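Oxalate biosynthetic component 1 (Burkholderia thailandensis, PDB 5IKY) produces oxalate as a bifunctional enzyme, joining a serine hydrolase activity with an additional lyase activity in quorum sensing-dependent oxalogenesis. Local coordinates at residues L451-G454 / P455-A458; V501-L504 / R505-E509. All coordinates share one frame; numbering follows the deposited sequence.

Both contacts belong to the TIM-barrel-like part of the chain, and their centres lie about 15 Å apart. Contact 1 comes first in sequence. It forms the loop between strand 446-451 and helix 460-466, at the C-terminal end of that strand. The chain then runs through strand 471-474, the parallel neighbour of 446-451, before reaching contact 2 on helix 497-510. That helix packs on both helix 460-466 and strand 471-474. The two contacts also touch directly, with Gln457 O 3.5 Å from Trp503 CH2. Contact 1 lies at the C-terminal strand ends, the side where the magnesium ion is bound. Contact 2 lies on the outside of the barrel and reaches the C-terminal hydrolase domain.

Contact 1: L451-G454 / P455-A458; sequences LLPG and PFQA
Phe456 meets Leu452 and Pro453 in a loop of two overlapping beta turns that follows strand 446-451 of the barrel. The first turn is close to type II', with Gly454 and Pro455 at its corners; the second is type I and has its corners in a 3-10 segment at 455-456. Both are closed by weak bonds: Phe456 N to Pro453 O, and Gln457 N to Gly454 O, each 3.4 Å. The positive phi of Gly454, 56°, suits the first corner. The Phe456 ring turns an edge to the same Pro453 carbonyl: CD2 lies 3.2 Å from Pro453 O, which sits in the ring plane. Beyond the turn, the ring packs on Ile409, Ala410 and Leu413 of helix 403-415. Leu452 comes alongside, its CB 4.0 Å from Phe456 CB, while its CD1 tip touches Phe456 O. Gln457 reaches back along the loop to Leu452. With chi1 at -81°, its CG lies 3.2 Å from Leu452 O, and the extended chain carries NE2 to that oxygen in a weak bond (3.5 Å, 144°). Pro453's side chain is about 12 Å from the magnesium ion. One water links the Gln457 amide to the Leu452 backbone, accepting from Leu452 N at 3.0 Å and, weakly, from Gln457 NE2.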
loop_
_atom_site.group_PDB
_atom_site.type_symbol
_atom_site.label_atom_id
_atom_site.label_comp_id
_atom_site.label_asym_id
_atom_site.label_seq_id
_atom_site.Cartn_x
_atom_site.Cartn_y
_atom_site.Cartn_z
ATOM N N LEU A 451 -6.867 -21.477 9.932
ATOM C CA LEU A 451 -7.706 -20.488 10.595
ATOM C C LEU A 451 -8.221 -21.068 11.908
ATOM O O LEU A 451 -8.387 -22.280 12.040
ATOM C CB LEU A 451 -8.867 -20.050 9.691
ATOM C CG LEU A 451 -10.090 -20.948 9.483
ATOM C CD1 LEU A 451 -11.151 -20.714 10.555
ATOM C CD2 LEU A 451 -10.677 -20.704 8.106
ATOM N N LEU A 452 -8.460 -20.199 12.880
ATOM C CA LEU A 452 -9.034 -20.608 14.152
ATOM C C LEU A 452 -10.057 -19.570 14.602
ATOM O O LEU A 452 -9.794 -18.370 14.535
ATOM C CB LEU A 452 -7.942 -20.790 15.209
ATOM C CG LEU A 452 -7.010 -21.993 15.054
ATOM C CD1 LEU A 452 -5.904 -21.951 16.093
ATOM C CD2 LEU A 452 -7.792 -23.289 15.170
ATOM N N PRO A 453 -11.232 -20.033 15.057
ATOM C CA PRO A 453 -12.342 -19.168 15.471
ATOM C C PRO A 453 -12.217 -18.640 16.899
ATOM O O PRO A 453 -11.881 -19.400 17.808
ATOM C CB PRO A 453 -13.554 -20.092 15.350
ATOM C CG PRO A 453 -13.004 -21.444 15.664
ATOM C CD PRO A 453 -11.594 -21.461 15.119
ATOM N N GLY A 454 -12.462 -17.346 17.080
ATOM C CA GLY A 454 -12.550 -16.741 18.400
ATOM C C GLY A 454 -11.356 -16.899 19.326
ATOM O O GLY A 454 -10.260 -16.431 19.021
ATOM N N PRO A 455 -11.572 -17.561 20.473
ATOM C CA PRO A 455 -10.596 -17.714 21.562
ATOM C C PRO A 455 -9.343 -18.498 21.176
ATOM O O PRO A 455 -8.266 -18.232 21.712
ATOM C CB PRO A 455 -11.385 -18.477 22.636
ATOM C CG PRO A 455 -12.821 -18.248 22.300
ATOM C CD PRO A 455 -12.863 -18.185 20.807
ATOM N N PHE A 456 -9.485 -19.449 20.259
ATOM C CA PHE A 456 -8.384 -20.335 19.891
ATOM C C PHE A 456 -7.272 -19.616 19.122
ATOM O O PHE A 456 -6.222 -20.199 18.855
ATOM C CB PHE A 456 -8.910 -21.509 19.060
ATOM C CG PHE A 456 -9.960 -22.324 19.760
ATOM C CD1 PHE A 456 -9.606 -23.420 20.530
ATOM C CD2 PHE A 456 -11.301 -21.989 19.656
ATOM C CE1 PHE A 456 -10.570 -24.168 21.180
ATOM C CE2 PHE A 456 -12.269 -22.734 20.305
ATOM C CZ PHE A 456 -11.902 -23.824 21.069
ATOM N N GLN A 457 -7.500 -18.352 18.771
ATOM C CA GLN A 457 -6.528 -17.583 17.994
ATOM C C GLN A 457 -5.225 -17.358 18.754
ATOM O O GLN A 457 -4.224 -16.936 18.174
ATOM C CB GLN A 457 -7.122 -16.239 17.560
ATOM C CG GLN A 457 -8.007 -16.344 16.330
ATOM C CD GLN A 457 -8.276 -15.009 15.672
ATOM O OE1 GLN A 457 -7.990 -13.954 16.236
ATOM N NE2 GLN A 457 -8.831 -15.049 14.465
ATOM N N ALA A 458 -5.239 -17.648 20.050
ATOM C CA ALA A 458 -4.023 -17.618 20.846
ATOM C C ALA A 458 -3.108 -18.780 20.463
ATOM O O ALA A 458 -1.922 -18.779 20.785
ATOM C CB ALA A 458 -4.356 -17.668 22.328
HETATM O O HOH W 1 -8.438 -17.391 11.922
#

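Contact 2: V501-L504 / R505-E509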
loop_
_atom_site.group_PDB
_atom_site.type_symbol
_atom_site.label_atom_id
_atom_site.label_comp_id
_atom_site.label_asym_id
_atom_site.label_seq_id
_atom_site.Cartn_x
_atom_site.Cartn_y
_atom_site.Cartn_z
ATOM N N VAL A 501 -4.581 -8.230 11.687
ATOM C CA VAL A 501 -3.414 -8.492 10.853
ATOM C C VAL A 501 -2.179 -7.854 11.480
ATOM O O VAL A 501 -1.093 -8.433 11.474
ATOM C CB VAL A 501 -3.606 -7.961 9.418
ATOM C CG1 VAL A 501 -2.330 -8.128 8.613
ATOM C CG2 VAL A 501 -4.756 -8.684 8.737
ATOM N N ARG A 502 -2.361 -6.660 12.033
ATOM C CA ARG A 502 -1.283 -5.958 12.714
ATOM C C ARG A 502 -0.794 -6.762 13.912
ATOM O O ARG A 502 0.409 -6.913 14.126
ATOM C CB ARG A 502 -1.740 -4.571 13.164
ATOM C CG ARG A 502 -0.659 -3.765 13.861
ATOM C CD ARG A 502 -1.179 -2.410 14.308
ATOM N NE ARG A 502 -0.115 -1.583 14.867
ATOM C CZ ARG A 502 0.674 -0.796 14.142
ATOM N NH1 ARG A 502 0.519 -0.731 12.826
ATOM N NH2 ARG A 502 1.619 -0.076 14.731
ATOM N N TRP A 503 -1.740 -7.278 14.688
ATOM C CA TRP A 503 -1.418 -8.111 15.837
ATOM C C TRP A 503 -0.652 -9.363 15.413
ATOM O O TRP A 503 0.350 -9.724 16.030
ATOM C CB TRP A 503 -2.693 -8.499 16.589
ATOM C CG TRP A 503 -2.495 -9.623 17.558
ATOM C CD1 TRP A 503 -2.050 -9.527 18.845
ATOM C CD2 TRP A 503 -2.726 -11.015 17.315
ATOM N NE1 TRP A 503 -1.993 -10.774 19.420
ATOM C CE2 TRP A 503 -2.401 -11.705 18.500
ATOM C CE3 TRP A 503 -3.176 -11.745 16.210
ATOM C CZ2 TRP A 503 -2.515 -13.090 18.613
ATOM C CZ3 TRP A 503 -3.288 -13.121 16.323
ATOM C CH2 TRP A 503 -2.959 -13.778 17.516
ATOM N N LEU A 504 -1.126 -10.016 14.357
ATOM C CA LEU A 504 -0.489 -11.226 13.848
ATOM C C LEU A 504 0.916 -10.943 13.326
ATOM O O LEU A 504 1.843 -11.719 13.562
ATOM C CB LEU A 504 -1.340 -11.856 12.744
ATOM C CG LEU A 504 -0.776 -13.111 12.072
ATOM C CD1 LEU A 504 -0.480 -14.187 13.102
ATOM C CD2 LEU A 504 -1.730 -13.633 11.011
ATOM N N ARG A 505 1.068 -9.828 12.615
ATOM C CA ARG A 505 2.360 -9.447 12.055
ATOM C C ARG A 505 3.397 -9.178 13.141
ATOM O O ARG A 505 4.524 -9.662 13.056
ATOM C CB ARG A 505 2.218 -8.211 11.160
ATOM C CG ARG A 505 3.553 -7.644 10.698
ATOM C CD ARG A 505 3.382 -6.543 9.663
ATOM N NE ARG A 505 2.501 -5.473 10.121
ATOM C CZ ARG A 505 2.893 -4.452 10.876
ATOM N NH1 ARG A 505 4.156 -4.363 11.270
ATOM N NH2 ARG A 505 2.021 -3.523 11.243
ATOM N N ARG A 506 3.019 -8.408 14.158
ATOM C CA ARG A 506 3.940 -8.087 15.246
ATOM C C ARG A 506 4.289 -9.342 16.038
ATOM O O ARG A 506 5.395 -9.473 16.565
ATOM C CB ARG A 506 3.343 -7.023 16.170
ATOM C CG ARG A 506 3.062 -5.694 15.481
ATOM C CD ARG A 506 2.577 -4.632 16.461
ATOM N NE ARG A 506 3.658 -3.756 16.910
ATOM C CZ ARG A 506 4.119 -3.707 18.157
ATOM N NH1 ARG A 506 3.592 -4.483 19.095
ATOM N NH2 ARG A 506 5.105 -2.877 18.466
ATOM N N GLU A 507 3.339 -10.267 16.111
ATOM C CA GLU A 507 3.552 -11.533 16.794
ATOM C C GLU A 507 4.618 -12.360 16.077
ATOM O O GLU A 507 5.466 -12.984 16.713
ATOM C CB GLU A 507 2.242 -12.318 16.879
ATOM C CG GLU A 507 2.328 -13.569 17.727
ATOM C CD GLU A 507 2.584 -13.257 19.185
ATOM O OE1 GLU A 507 2.064 -12.229 19.671
ATOM O OE2 GLU A 507 3.308 -14.033 19.842
ATOM N N LEU A 508 4.568 -12.356 14.748
ATOM C CA LEU A 508 5.550 -13.073 13.944
ATOM C C LEU A 508 6.914 -12.383 13.992
ATOM O O LEU A 508 7.951 -13.047 14.004
ATOM C CB LEU A 508 5.067 -13.196 12.496
ATOM C CG LEU A 508 3.829 -14.069 12.275
ATOM C CD1 LEU A 508 3.368 -14.000 10.826
ATOM C CD2 LEU A 508 4.105 -15.511 12.682
ATOM N N GLU A 509 6.903 -11.052 14.016
ATOM C CA GLU A 509 8.133 -10.269 14.120
ATOM C C GLU A 509 8.866 -10.592 15.417
ATOM O O GLU A 509 10.093 -10.695 15.442
ATOM C CB GLU A 509 7.833 -8.770 14.051
ATOM C CG GLU A 509 7.381 -8.272 12.686
ATOM C CD GLU A 509 6.983 -6.805 12.707
ATOM O OE1 GLU A 509 7.075 -6.179 13.783
ATOM O OE2 GLU A 509 6.579 -6.280 11.648
#
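Leu504 and Leu508 stand one turn apart on helix 497-510 and form its packed face. Leu504 CD1 lies 4.4 Å from Leu508 CG, and Leu508 CG also rests 3.3 Å from Leu504 O. The pair covers Val461 of helix 460-466. Leu504 also reaches Ile472 and Val474, and Leu508 reaches Ile515, so this face closes over the barrel strands. Four consecutive i to i+4 bonds cross the junction, and Glu509 N to Arg505 O continues them; the shortest joins Arg505 N to Val501 O at 2.8 Å.

The looser, solvent side holds Arg506 and the partly exposed Trp503 and Glu507. Exposed Arg506 runs back beside Arg502, its CG 3.2 Å from Arg502 O. Trp503 NE1 stays 4.3 Å from Glu507 OE1, one turn on. The carboxylate instead pairs through OE2 with Arg510 and Arg511.

Arg502 and Arg505 make a separate, charged flank. Their guanidinium planes are 81° apart, and Arg502 NH1 meets the edge of the Arg505 group, 3.5 Å from its NH2. Both lie beside Glu219, which salt-bridges Arg505 NH2 and makes a long, weak ion pair with Arg502 NH1. A bend at chi3 (54°) turns the Arg505 head, and its NH1 salt-bridges Glu509 OE2 at 3.1 Å. These carboxylates probably offset the neighbouring positive charges. The Arg502-Asp1018 salt bridge ties the helix to the C-terminal hydrolase domain.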